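Local coordinates for Phosphoglucosamine/phosphogalactosamine mutase (Sulfolobus tokodaii, PDB 2F7L), which interconverts glucosamine 6-phosphate and glucosamine 1-phosphate, and the corresponding galactosamine phosphates, as a magnesium-dependent phosphohexose mutase, at residues F416-R421 with N446-I451; T283-S288 with G408-G413; K169-K174 with N355-S360; E253-W258 with L363-P368. All blocks are in the same frame, centred on the assembly; numbering follows the deposited sequence.

Contact 1. Residues F416-R421 with N446-I451; sequences FWFLVR and NELKKI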
loop_
_atom_site.group_PDB
_atom_site.type_symbol
_atom_site.label_atom_id
_atom_site.label_comp_id
_atom_site.label_asym_id
_atom_site.label_seq_id
_atom_site.Cartn_x
_atom_site.Cartn_y
_atom_site.Cartn_z
ATOM N N PHE A 416 -0.884 15.306 -20.934
ATOM C CA PHE A 416 0.494 15.053 -20.497
ATOM C C PHE A 416 0.641 15.572 -19.087
ATOM O O PHE A 416 -0.091 16.471 -18.674
ATOM C CB PHE A 416 1.516 15.769 -21.401
ATOM C CG PHE A 416 1.869 17.171 -20.948
ATOM C CD1 PHE A 416 2.814 17.379 -19.941
ATOM C CD2 PHE A 416 1.215 18.279 -21.482
ATOM C CE1 PHE A 416 3.096 18.660 -19.469
ATOM C CE2 PHE A 416 1.493 19.570 -21.017
ATOM C CZ PHE A 416 2.433 19.759 -20.008
ATOM N N TRP A 417 1.575 14.998 -18.342
ATOM C CA TRP A 417 1.844 15.463 -16.986
ATOM C C TRP A 417 3.200 14.914 -16.587
ATOM O O TRP A 417 3.719 14.000 -17.229
ATOM C CB TRP A 417 0.781 14.970 -15.992
ATOM C CG TRP A 417 0.785 13.481 -15.830
ATOM C CD1 TRP A 417 0.180 12.575 -16.638
ATOM C CD2 TRP A 417 1.482 12.729 -14.835
ATOM N NE1 TRP A 417 0.452 11.304 -16.218
ATOM C CE2 TRP A 417 1.253 11.364 -15.110
ATOM C CE3 TRP A 417 2.285 13.073 -13.744
ATOM C CZ2 TRP A 417 1.797 10.329 -14.329
ATOM C CZ3 TRP A 417 2.835 12.046 -12.964
ATOM C CH2 TRP A 417 2.587 10.691 -13.264
ATOM N N PHE A 418 3.788 15.495 -15.550
ATOM C CA PHE A 418 5.057 14.995 -15.053
ATOM C C PHE A 418 5.219 15.322 -13.573
ATOM O O PHE A 418 4.503 16.173 -13.018
ATOM C CB PHE A 418 6.251 15.526 -15.869
ATOM C CG PHE A 418 6.517 17.007 -15.719
ATOM C CD1 PHE A 418 6.051 17.915 -16.672
ATOM C CD2 PHE A 418 7.265 17.490 -14.651
ATOM C CE1 PHE A 418 6.328 19.288 -16.568
ATOM C CE2 PHE A 418 7.548 18.859 -14.535
ATOM C CZ PHE A 418 7.075 19.762 -15.502
ATOM N N LEU A 419 6.135 14.590 -12.938
ATOM C CA LEU A 419 6.464 14.758 -11.530
ATOM C C LEU A 419 7.976 14.664 -11.373
ATOM O O LEU A 419 8.600 13.687 -11.803
ATOM C CB LEU A 419 5.798 13.665 -10.677
ATOM C CG LEU A 419 6.173 13.661 -9.185
ATOM C CD1 LEU A 419 5.846 15.007 -8.588
ATOM C CD2 LEU A 419 5.435 12.572 -8.436
ATOM N N VAL A 420 8.567 15.698 -10.793
ATOM C CA VAL A 420 10.001 15.703 -10.531
ATOM C C VAL A 420 10.063 15.742 -9.012
ATOM O O VAL A 420 9.717 16.759 -8.387
ATOM C CB VAL A 420 10.697 16.951 -11.093
ATOM C CG1 VAL A 420 12.189 16.837 -10.883
ATOM C CG2 VAL A 420 10.392 17.102 -12.557
ATOM N N ARG A 421 10.497 14.630 -8.419
ATOM C CA ARG A 421 10.546 14.514 -6.967
ATOM C C ARG A 421 11.863 13.990 -6.437
ATOM O O ARG A 421 12.428 13.062 -6.981
ATOM C CB ARG A 421 9.392 13.609 -6.494
ATOM C CG ARG A 421 9.177 13.570 -4.977
ATOM C CD ARG A 421 7.967 12.718 -4.611
ATOM N NE ARG A 421 8.375 11.473 -3.989
ATOM C CZ ARG A 421 8.944 11.393 -2.793
ATOM N NH1 ARG A 421 9.163 12.494 -2.082
ATOM N NH2 ARG A 421 9.334 10.222 -2.320
ATOM N N ASN A 446 13.508 14.342 -21.250
ATOM C CA ASN A 446 14.799 14.864 -21.666
ATOM C C ASN A 446 15.034 16.287 -21.217
ATOM O O ASN A 446 16.081 16.590 -20.640
ATOM C CB ASN A 446 14.941 14.766 -23.172
ATOM C CG ASN A 446 15.025 13.340 -23.632
ATOM O OD1 ASN A 446 15.742 12.533 -23.032
ATOM N ND2 ASN A 446 14.296 13.010 -24.697
ATOM N N GLU A 447 14.064 17.157 -21.488
ATOM C CA GLU A 447 14.173 18.556 -21.079
ATOM C C GLU A 447 14.393 18.620 -19.564
ATOM O O GLU A 447 15.356 19.214 -19.073
ATOM C CB GLU A 447 12.895 19.329 -21.447
ATOM C CG GLU A 447 12.743 19.668 -22.921
ATOM C CD GLU A 447 14.056 20.153 -23.525
ATOM O OE1 GLU A 447 14.857 19.291 -23.958
ATOM O OE2 GLU A 447 14.303 21.387 -23.553
ATOM N N LEU A 448 13.488 17.983 -18.835
ATOM C CA LEU A 448 13.564 17.965 -17.390
ATOM C C LEU A 448 14.934 17.477 -16.905
ATOM O O LEU A 448 15.562 18.125 -16.048
ATOM C CB LEU A 448 12.426 17.095 -16.830
ATOM C CG LEU A 448 11.005 17.615 -17.087
ATOM C CD1 LEU A 448 10.010 16.517 -16.802
ATOM C CD2 LEU A 448 10.714 18.839 -16.232
ATOM N N LYS A 449 15.395 16.350 -17.459
ATOM C CA LYS A 449 16.691 15.770 -17.087
ATOM C C LYS A 449 17.767 16.858 -17.132
ATOM O O LYS A 449 18.586 16.971 -16.222
ATOM C CB LYS A 449 17.054 14.626 -18.049
ATOM C CG LYS A 449 18.181 13.690 -17.600
ATOM C CD LYS A 449 18.036 12.364 -18.340
ATOM C CE LYS A 449 18.855 11.204 -17.743
ATOM N NZ LYS A 449 20.319 11.173 -18.103
ATOM N N LYS A 450 17.745 17.663 -18.191
ATOM C CA LYS A 450 18.705 18.740 -18.342
ATOM C C LYS A 450 18.643 19.673 -17.157
ATOM O O LYS A 450 19.628 19.832 -16.446
ATOM C CB LYS A 450 18.430 19.541 -19.609
ATOM C CG LYS A 450 19.331 19.166 -20.763
ATOM C CD LYS A 450 18.651 18.224 -21.741
ATOM C CE LYS A 450 17.893 18.999 -22.824
ATOM N NZ LYS A 450 16.765 19.808 -22.265
ATOM N N ILE A 451 17.474 20.282 -16.954
ATOM C CA ILE A 451 17.249 21.227 -15.855
ATOM C C ILE A 451 17.667 20.666 -14.501
ATOM O O ILE A 451 18.260 21.371 -13.683
ATOM C CB ILE A 451 15.758 21.629 -15.742
ATOM C CG1 ILE A 451 15.287 22.284 -17.033
ATOM C CG2 ILE A 451 15.557 22.575 -14.569
ATOM C CD1 ILE A 451 13.823 22.667 -17.012
#
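Leu448, on helix 438-452, points its branched end at Phe418 and Val420 of strand 416-422, a helix-on-sheet packing in the C-terminal α/β domain. Both methyls of Leu448 lie over one face of the Phe418 ring. CD1 sits toward the CG-CD2 side, 3.9 Å from the ring centroid and 24° off the normal, a CH-π contact displaced toward the rim. CD2 sits toward CE2 and CZ, 3.6 Å from Phe418 CE2. Phe418 is set for this by its first torsion (chi1 68°), which holds CG between the backbone N and the carbonyl carbon. Tyr396 of helix 385-396 meets Phe418 edge-to-face, and Ile392 of that helix touches Leu448, so two helices cover the same side of the antiparallel sheet. The touching groups are buried and apolar. Two residues along the strand, Val420 offers its CG2 branch, anti to the carbonyl carbon, and this methyl lies 4.1 Å from Leu448 CD2.

Contact 2. Residues T283-S288 with G408-G413; sequences TAVSSS and GVKIIG
Lys410 reaches from strand 409-413 of the C-terminal domain to Val285 and Ser287, in the type I β-turn (Ala284 to Ser287) that follows strand 280-284 of α/β/α domain III. Its ammonium group binds two backbone carbonyls there. NZ lies 2.8 Å from Ser287 O, nearly in line with that C=O (167° at the oxygen), and 3.0 Å from Val285 O, which it meets from 44° out of the carbonyl plane. The side chain is extended as far as CE and then bends at its last torsion (chi4 69°), bringing NZ to both oxygens. Lower down, Lys410 CD runs 4.2 Å from Val285 CG1, an apolar flank to the polar end. Trp304 adds a cation-π contact, so the buried charge is met by two carbonyl dipoles and an aromatic ring. A methionine in place of Lys410 would probably leave the carbonyls of Val285 and Ser287 without their shared donor and loosen the tie between the two domains. In the second shell, Ser287 N closes the turn on Ala284 O at 2.7 Å. Thr283 OG1 is bonded to Phe325 O and accepts from Ser287 OG at 2.9 Å.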
loop_
_atom_site.group_PDB
_atom_site.type_symbol
_atom_site.label_atom_id
_atom_site.label_comp_id
_atom_site.label_asym_id
_atom_site.label_seq_id
_atom_site.Cartn_x
_atom_site.Cartn_y
_atom_site.Cartn_z
ATOM N N THR A 283 -5.333 10.994 -3.835
ATOM C CA THR A 283 -4.291 10.204 -4.495
ATOM C C THR A 283 -2.976 10.974 -4.505
ATOM O O THR A 283 -2.957 12.202 -4.383
ATOM C CB THR A 283 -4.666 9.790 -5.933
ATOM O OG1 THR A 283 -3.947 8.596 -6.265
ATOM C CG2 THR A 283 -4.294 10.873 -6.931
ATOM N N ALA A 284 -1.871 10.254 -4.625
ATOM C CA ALA A 284 -0.574 10.906 -4.622
ATOM C C ALA A 284 -0.167 11.417 -6.004
ATOM O O ALA A 284 -0.537 10.868 -7.055
ATOM C CB ALA A 284 0.484 9.966 -4.070
ATOM N N VAL A 285 0.608 12.492 -5.970
ATOM C CA VAL A 285 1.113 13.142 -7.169
ATOM C C VAL A 285 1.877 12.192 -8.085
ATOM O O VAL A 285 2.264 12.571 -9.178
ATOM C CB VAL A 285 2.010 14.335 -6.780
ATOM C CG1 VAL A 285 1.142 15.494 -6.276
ATOM C CG2 VAL A 285 2.998 13.906 -5.695
ATOM N N SER A 286 2.081 10.961 -7.631
ATOM C CA SER A 286 2.774 9.934 -8.406
ATOM C C SER A 286 1.770 9.278 -9.367
ATOM O O SER A 286 2.140 8.540 -10.286
ATOM C CB SER A 286 3.381 8.889 -7.458
ATOM O OG SER A 286 2.427 8.423 -6.506
ATOM N N SER A 287 0.490 9.568 -9.143
ATOM C CA SER A 287 -0.604 9.044 -9.967
ATOM C C SER A 287 -0.772 9.809 -11.288
ATOM O O SER A 287 -0.567 11.034 -11.353
ATOM C CB SER A 287 -1.920 9.108 -9.181
ATOM O OG SER A 287 -2.091 7.980 -8.354
ATOM N N SER A 288 -1.156 9.075 -12.332
ATOM C CA SER A 288 -1.372 9.655 -13.652
ATOM C C SER A 288 -2.524 10.627 -13.615
ATOM O O SER A 288 -3.481 10.393 -12.897
ATOM C CB SER A 288 -1.703 8.562 -14.658
ATOM O OG SER A 288 -2.308 9.106 -15.820
ATOM N N GLY A 408 7.467 17.824 -4.282
ATOM C CA GLY A 408 8.232 17.854 -5.506
ATOM C C GLY A 408 7.499 18.849 -6.395
ATOM O O GLY A 408 7.028 19.884 -5.916
ATOM N N VAL A 409 7.391 18.540 -7.684
ATOM C CA VAL A 409 6.685 19.414 -8.601
ATOM C C VAL A 409 5.984 18.615 -9.665
ATOM O O VAL A 409 6.606 17.952 -10.475
ATOM C CB VAL A 409 7.629 20.421 -9.276
ATOM C CG1 VAL A 409 6.950 21.040 -10.508
ATOM C CG2 VAL A 409 8.010 21.517 -8.272
ATOM N N LYS A 410 4.665 18.678 -9.640
ATOM C CA LYS A 410 3.858 17.969 -10.614
ATOM C C LYS A 410 3.216 18.991 -11.511
ATOM O O LYS A 410 2.651 19.982 -11.036
ATOM C CB LYS A 410 2.742 17.161 -9.951
ATOM C CG LYS A 410 1.980 16.302 -10.942
ATOM C CD LYS A 410 0.616 15.933 -10.421
ATOM C CE LYS A 410 -0.109 14.992 -11.372
ATOM N NZ LYS A 410 0.521 13.638 -11.430
ATOM N N ILE A 411 3.315 18.761 -12.809
ATOM C CA ILE A 411 2.697 19.661 -13.742
ATOM C C ILE A 411 1.724 18.913 -14.605
ATOM O O ILE A 411 2.038 17.867 -15.156
ATOM C CB ILE A 411 3.732 20.372 -14.587
ATOM C CG1 ILE A 411 4.399 21.425 -13.709
ATOM C CG2 ILE A 411 3.081 20.984 -15.827
ATOM C CD1 ILE A 411 4.864 22.597 -14.445
ATOM N N ILE A 412 0.523 19.452 -14.698
ATOM C CA ILE A 412 -0.503 18.824 -15.500
ATOM C C ILE A 412 -0.964 19.718 -16.635
ATOM O O ILE A 412 -1.374 20.865 -16.418
ATOM C CB ILE A 412 -1.713 18.458 -14.656
ATOM C CG1 ILE A 412 -1.259 17.619 -13.459
ATOM C CG2 ILE A 412 -2.717 17.721 -15.517
ATOM C CD1 ILE A 412 -2.300 17.505 -12.381
ATOM N N GLY A 413 -0.880 19.169 -17.842
ATOM C CA GLY A 413 -1.286 19.872 -19.042
ATOM C C GLY A 413 -2.185 18.972 -19.874
ATOM O O GLY A 413 -2.387 17.806 -19.539
#

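Contact 3. Residues K169-K174 with N355-S360; sequences KKKNYK and NENVSS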
loop_
_atom_site.group_PDB
_atom_site.type_symbol
_atom_site.label_atom_id
_atom_site.label_comp_id
_atom_site.label_asym_id
_atom_site.label_seq_id
_atom_site.Cartn_x
_atom_site.Cartn_y
_atom_site.Cartn_z
ATOM N N LYS A 169 -21.089 -14.408 -7.764
ATOM C CA LYS A 169 -21.002 -15.857 -7.725
ATOM C C LYS A 169 -21.580 -16.421 -9.010
ATOM O O LYS A 169 -21.118 -17.442 -9.526
ATOM C CB LYS A 169 -21.762 -16.408 -6.510
ATOM C CG LYS A 169 -21.247 -17.764 -6.050
ATOM C CD LYS A 169 -22.118 -18.399 -4.980
ATOM C CE LYS A 169 -22.261 -17.508 -3.767
ATOM N NZ LYS A 169 -23.254 -18.056 -2.791
ATOM N N LYS A 170 -22.582 -15.725 -9.530
ATOM C CA LYS A 170 -23.270 -16.128 -10.750
ATOM C C LYS A 170 -22.360 -16.130 -11.972
ATOM O O LYS A 170 -22.440 -17.027 -12.806
ATOM C CB LYS A 170 -24.474 -15.200 -10.981
ATOM C CG LYS A 170 -25.196 -15.344 -12.317
ATOM C CD LYS A 170 -26.438 -14.426 -12.353
ATOM C CE LYS A 170 -27.146 -14.414 -13.726
ATOM N NZ LYS A 170 -27.593 -15.775 -14.193
ATOM N N LYS A 171 -21.498 -15.121 -12.071
ATOM C CA LYS A 171 -20.585 -14.988 -13.199
ATOM C C LYS A 171 -19.533 -16.088 -13.236
ATOM O O LYS A 171 -18.831 -16.254 -14.230
ATOM C CB LYS A 171 -19.892 -13.632 -13.131
ATOM C CG LYS A 171 -20.831 -12.449 -13.232
ATOM C CD LYS A 171 -21.311 -12.213 -14.655
ATOM C CE LYS A 171 -22.323 -11.084 -14.705
ATOM N NZ LYS A 171 -22.629 -10.681 -16.106
ATOM N N ASN A 172 -19.443 -16.850 -12.153
ATOM C CA ASN A 172 -18.449 -17.912 -12.021
ATOM C C ASN A 172 -17.153 -17.512 -12.739
ATOM O O ASN A 172 -16.815 -18.055 -13.781
ATOM C CB ASN A 172 -18.950 -19.213 -12.629
ATOM C CG ASN A 172 -17.960 -20.344 -12.444
ATOM O OD1 ASN A 172 -17.223 -20.369 -11.447
ATOM N ND2 ASN A 172 -17.939 -21.291 -13.386
ATOM N N TYR A 173 -16.436 -16.561 -12.175
ATOM C CA TYR A 173 -15.228 -16.066 -12.817
ATOM C C TYR A 173 -14.062 -17.042 -12.713
ATOM O O TYR A 173 -14.001 -17.866 -11.805
ATOM C CB TYR A 173 -14.824 -14.739 -12.187
ATOM C CG TYR A 173 -15.623 -13.558 -12.674
ATOM C CD1 TYR A 173 -15.745 -13.285 -14.032
ATOM C CD2 TYR A 173 -16.230 -12.689 -11.775
ATOM C CE1 TYR A 173 -16.454 -12.170 -14.481
ATOM C CE2 TYR A 173 -16.942 -11.568 -12.214
ATOM C CZ TYR A 173 -17.052 -11.317 -13.568
ATOM O OH TYR A 173 -17.746 -10.214 -14.003
ATOM N N LYS A 174 -13.139 -16.937 -13.661
ATOM C CA LYS A 174 -11.948 -17.776 -13.686
ATOM C C LYS A 174 -10.776 -16.826 -13.363
ATOM O O LYS A 174 -10.308 -16.100 -14.241
ATOM C CB LYS A 174 -11.788 -18.388 -15.080
ATOM C CG LYS A 174 -10.963 -19.665 -15.102
ATOM C CD LYS A 174 -10.498 -20.043 -16.518
ATOM C CE LYS A 174 -9.474 -21.203 -16.476
ATOM N NZ LYS A 174 -8.747 -21.502 -17.762
ATOM N N ASN A 355 -20.926 -6.290 -12.771
ATOM C CA ASN A 355 -22.024 -5.405 -13.098
ATOM C C ASN A 355 -21.885 -4.731 -14.467
ATOM O O ASN A 355 -22.856 -4.209 -15.000
ATOM C CB ASN A 355 -22.163 -4.348 -12.000
ATOM C CG ASN A 355 -23.535 -3.697 -11.989
ATOM O OD1 ASN A 355 -23.757 -2.692 -11.317
ATOM N ND2 ASN A 355 -24.476 -4.278 -12.740
ATOM N N GLU A 356 -20.689 -4.733 -15.043
ATOM C CA GLU A 356 -20.501 -4.113 -16.353
ATOM C C GLU A 356 -20.650 -5.171 -17.442
ATOM O O GLU A 356 -20.808 -4.860 -18.625
ATOM C CB GLU A 356 -19.120 -3.466 -16.442
ATOM C CG GLU A 356 -18.875 -2.395 -15.395
ATOM C CD GLU A 356 -19.767 -1.183 -15.575
ATOM O OE1 GLU A 356 -19.826 -0.700 -16.720
ATOM O OE2 GLU A 356 -20.393 -0.705 -14.592
ATOM N N ASN A 357 -20.605 -6.427 -17.018
ATOM C CA ASN A 357 -20.716 -7.561 -17.915
ATOM C C ASN A 357 -19.761 -7.456 -19.106
ATOM O O ASN A 357 -20.049 -7.939 -20.202
ATOM C CB ASN A 357 -22.149 -7.705 -18.407
ATOM C CG ASN A 357 -22.436 -9.100 -18.930
ATOM O OD1 ASN A 357 -23.500 -9.363 -19.500
ATOM N ND2 ASN A 357 -21.485 -10.012 -18.726
ATOM N N VAL A 358 -18.616 -6.826 -18.870
ATOM C CA VAL A 358 -17.579 -6.641 -19.881
ATOM C C VAL A 358 -16.305 -7.328 -19.382
ATOM O O VAL A 358 -16.122 -7.480 -18.180
ATOM C CB VAL A 358 -17.310 -5.147 -20.078
ATOM C CG1 VAL A 358 -16.013 -4.938 -20.787
ATOM C CG2 VAL A 358 -18.439 -4.534 -20.858
ATOM N N SER A 359 -15.427 -7.742 -20.290
ATOM C CA SER A 359 -14.194 -8.403 -19.870
ATOM C C SER A 359 -13.209 -7.401 -19.276
ATOM O O SER A 359 -13.265 -6.199 -19.565
ATOM C CB SER A 359 -13.528 -9.125 -21.041
ATOM O OG SER A 359 -12.833 -8.215 -21.870
ATOM N N SER A 360 -12.308 -7.916 -18.441
ATOM C CA SER A 360 -11.302 -7.098 -17.788
ATOM C C SER A 360 -10.520 -6.293 -18.822
ATOM O O SER A 360 -10.277 -5.099 -18.635
ATOM C CB SER A 360 -10.345 -7.988 -16.999
ATOM O OG SER A 360 -9.558 -8.775 -17.878
#
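Lys171 and Asn357 face each other with CA atoms 8.8 Å apart, where two helix C-terminal ends meet at the surface between α/β/α domains II and III: helix 165-171 is followed by Asn172 and helix 342-356 by Asn357, each taking a positive phi (34° and 50°) as the chain turns out of the helix. Lys171 makes the approach. Its chain bends at the second torsion (chi2 -76°) and then runs straight to NZ, crossing the Asn357 side chain at about a right angle. The ammonium end is set against the side-chain amide of Asn357, just past the C-terminal end of helix 342-356. At the base of the lysine, CB lies 3.6 Å above the plane of the Tyr173 ring, toward its rim. That ring packs on Leu350, Leu353 and Ala354 of helix 342-356, giving the polar contact an apolar floor. Beyond Asn357 the chain soon starts helix 360-365: Ser359 is its N-cap, with OG bonded to Glu362 N, and Ser360 OG is bonded to Asp235 O. Across the interface, Lys171 NZ stands 3.2 Å from Asn357 CG.

Contact 4. Residues E253-W258 with L363-P368; sequences EGRVQW and LFDRLP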
loop_
_atom_site.group_PDB
_atom_site.type_symbol
_atom_site.label_atom_id
_atom_site.label_comp_id
_atom_site.label_asym_id
_atom_site.label_seq_id
_atom_site.Cartn_x
_atom_site.Cartn_y
_atom_site.Cartn_z
ATOM N N GLU A 253 -6.332 -9.973 -21.388
ATOM C CA GLU A 253 -5.319 -9.930 -22.441
ATOM C C GLU A 253 -3.966 -10.383 -21.932
ATOM O O GLU A 253 -3.061 -10.661 -22.713
ATOM C CB GLU A 253 -5.180 -8.515 -23.006
ATOM C CG GLU A 253 -6.457 -7.939 -23.584
ATOM C CD GLU A 253 -7.054 -8.793 -24.701
ATOM O OE1 GLU A 253 -6.709 -10.000 -24.796
ATOM O OE2 GLU A 253 -7.886 -8.248 -25.476
ATOM N N GLY A 254 -3.823 -10.448 -20.616
ATOM C CA GLY A 254 -2.558 -10.879 -20.045
ATOM C C GLY A 254 -1.599 -9.718 -19.902
ATOM O O GLY A 254 -0.385 -9.898 -19.906
ATOM N N ARG A 255 -2.151 -8.518 -19.800
ATOM C CA ARG A 255 -1.326 -7.333 -19.646
ATOM C C ARG A 255 -1.541 -6.753 -18.253
ATOM O O ARG A 255 -2.686 -6.600 -17.800
ATOM C CB ARG A 255 -1.675 -6.301 -20.734
ATOM C CG ARG A 255 -3.150 -6.096 -20.926
ATOM C CD ARG A 255 -3.481 -5.321 -22.198
ATOM N NE ARG A 255 -4.911 -5.041 -22.223
ATOM C CZ ARG A 255 -5.468 -4.050 -22.898
ATOM N NH1 ARG A 255 -4.708 -3.248 -23.617
ATOM N NH2 ARG A 255 -6.774 -3.831 -22.817
ATOM N N VAL A 256 -0.448 -6.444 -17.563
ATOM C CA VAL A 256 -0.597 -5.901 -16.230
ATOM C C VAL A 256 -1.068 -4.445 -16.322
ATOM O O VAL A 256 -0.706 -3.726 -17.251
ATOM C CB VAL A 256 0.731 -6.025 -15.393
ATOM C CG1 VAL A 256 1.661 -7.034 -16.017
ATOM C CG2 VAL A 256 1.387 -4.685 -15.233
ATOM N N GLN A 257 -1.900 -4.045 -15.366
ATOM C CA GLN A 257 -2.444 -2.692 -15.291
ATOM C C GLN A 257 -1.860 -2.003 -14.053
ATOM O O GLN A 257 -1.760 -2.603 -12.987
ATOM C CB GLN A 257 -3.963 -2.763 -15.177
ATOM C CG GLN A 257 -4.654 -3.475 -16.347
ATOM C CD GLN A 257 -4.589 -2.664 -17.634
ATOM O OE1 GLN A 257 -4.424 -1.441 -17.603
ATOM N NE2 GLN A 257 -4.737 -3.337 -18.763
ATOM N N TRP A 258 -1.480 -0.741 -14.179
ATOM C CA TRP A 258 -0.877 -0.066 -13.041
ATOM C C TRP A 258 -1.856 0.374 -11.953
ATOM O O TRP A 258 -3.041 0.652 -12.203
ATOM C CB TRP A 258 -0.030 1.123 -13.500
ATOM C CG TRP A 258 1.100 1.411 -12.546
ATOM C CD1 TRP A 258 1.468 2.633 -12.049
ATOM C CD2 TRP A 258 1.938 0.444 -11.887
ATOM N NE1 TRP A 258 2.468 2.484 -11.117
ATOM C CE2 TRP A 258 2.775 1.153 -10.998
ATOM C CE3 TRP A 258 2.059 -0.952 -11.958
ATOM C CZ2 TRP A 258 3.713 0.510 -10.179
ATOM C CZ3 TRP A 258 2.991 -1.589 -11.139
ATOM C CH2 TRP A 258 3.802 -0.857 -10.266
ATOM N N LEU A 363 -12.785 -3.518 -20.055
ATOM C CA LEU A 363 -13.005 -2.616 -18.920
ATOM C C LEU A 363 -11.877 -1.602 -18.788
ATOM O O LEU A 363 -12.105 -0.402 -18.697
ATOM C CB LEU A 363 -13.086 -3.434 -17.630
ATOM C CG LEU A 363 -13.845 -2.901 -16.413
ATOM C CD1 LEU A 363 -12.926 -2.926 -15.217
ATOM C CD2 LEU A 363 -14.365 -1.505 -16.664
ATOM N N PHE A 364 -10.653 -2.106 -18.773
ATOM C CA PHE A 364 -9.480 -1.260 -18.649
ATOM C C PHE A 364 -9.310 -0.327 -19.823
ATOM O O PHE A 364 -8.888 0.829 -19.656
ATOM C CB PHE A 364 -8.228 -2.117 -18.473
ATOM C CG PHE A 364 -7.949 -2.462 -17.045
ATOM C CD1 PHE A 364 -8.253 -3.726 -16.545
ATOM C CD2 PHE A 364 -7.449 -1.487 -16.174
ATOM C CE1 PHE A 364 -8.067 -4.007 -15.202
ATOM C CE2 PHE A 364 -7.259 -1.761 -14.834
ATOM C CZ PHE A 364 -7.570 -3.019 -14.345
ATOM N N ASP A 365 -9.636 -0.826 -21.011
ATOM C CA ASP A 365 -9.521 0.005 -22.184
ATOM C C ASP A 365 -10.425 1.222 -22.099
ATOM O O ASP A 365 -10.175 2.201 -22.770
ATOM C CB ASP A 365 -9.799 -0.788 -23.452
ATOM C CG ASP A 365 -8.617 -1.647 -23.870
ATOM O OD1 ASP A 365 -7.462 -1.297 -23.528
ATOM O OD2 ASP A 365 -8.838 -2.668 -24.555
ATOM N N ARG A 366 -11.457 1.188 -21.262
ATOM C CA ARG A 366 -12.340 2.345 -21.140
ATOM C C ARG A 366 -11.619 3.559 -20.549
ATOM O O ARG A 366 -12.197 4.631 -20.450
ATOM C CB ARG A 366 -13.544 2.055 -20.234
ATOM C CG ARG A 366 -14.560 0.998 -20.684
ATOM C CD ARG A 366 -15.851 1.247 -19.885
ATOM N NE ARG A 366 -16.670 0.071 -19.578
ATOM C CZ ARG A 366 -17.196 -0.754 -20.480
ATOM N NH1 ARG A 366 -16.996 -0.566 -21.788
ATOM N NH2 ARG A 366 -17.957 -1.759 -20.067
ATOM N N LEU A 367 -10.364 3.393 -20.141
ATOM C CA LEU A 367 -9.589 4.491 -19.532
ATOM C C LEU A 367 -8.664 5.220 -20.513
ATOM O O LEU A 367 -8.239 4.659 -21.533
ATOM C CB LEU A 367 -8.715 3.957 -18.382
ATOM C CG LEU A 367 -9.080 3.919 -16.898
ATOM C CD1 LEU A 367 -10.556 4.069 -16.691
ATOM C CD2 LEU A 367 -8.577 2.609 -16.301
ATOM N N PRO A 368 -8.330 6.482 -20.207
ATOM C CA PRO A 368 -7.443 7.262 -21.069
ATOM C C PRO A 368 -6.109 6.519 -21.173
ATOM O O PRO A 368 -5.627 5.962 -20.184
ATOM C CB PRO A 368 -7.302 8.574 -20.312
ATOM C CG PRO A 368 -8.613 8.698 -19.614
ATOM C CD PRO A 368 -8.849 7.303 -19.102
#
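The Phe364 ring carries Gln257 on one face, with CG of the glutamine above the ring centre (3.3 Å from the centroid, a CH-π contact) and the amide stacked nearly parallel to the ring, their planes 13° apart. Arg255 turns an edge of its guanidinium to the carboxylate of Asp365, the two planes being 71° apart. Together they dock the loop between strand 248-251 and helix 259-272 onto helix 360-365 of α/β/α domain III. Gln257 lies along the ring because its chain bends at the second torsion (chi2 -70°), which lays the amide over the CG-CD2 side. Asp251 holds both loop side chains: its OD2 accepts from Gln257 NE2 and forms a salt bridge with Arg255 NE. Phe364 itself is buried against Leu265 and Met349 of helices 259-272 and 342-356. An alanine instead of Phe364 would remove the ring, and the aliphatic part of Gln257 would probably lose its platform and part of its cover. The salt bridge is at the more exposed side. Arg255 NH2 makes weak hydrogen bonds to both carboxylate oxygens, 2.7 Å to Asp365 OD1 and 2.9 Å to Asp365 OD2.

How the contacts relate
From the N terminus, the chain passes 169-174, 253-258 and 283-288 before any contact closes. Contact 3 then closes at 355-360, contact 4 at 363-368 and contact 2 at 408-413, so each of these three loops crosses the other two. Contact 1 follows in series and stays within the C-terminal domain. Contact 3 joins domains II and III, contact 4 fastens the loop after strand 248-251 to domain III, and contact 2 links domain III to the C-terminal domain. Contacts 3 and 4 touch where Val358 packs on Leu363. Contacts 2 and 1 share a sheet, their strands 409-413 and 416-422 being neighbours; contacts 1 and 3 have centres about 40 Å apart.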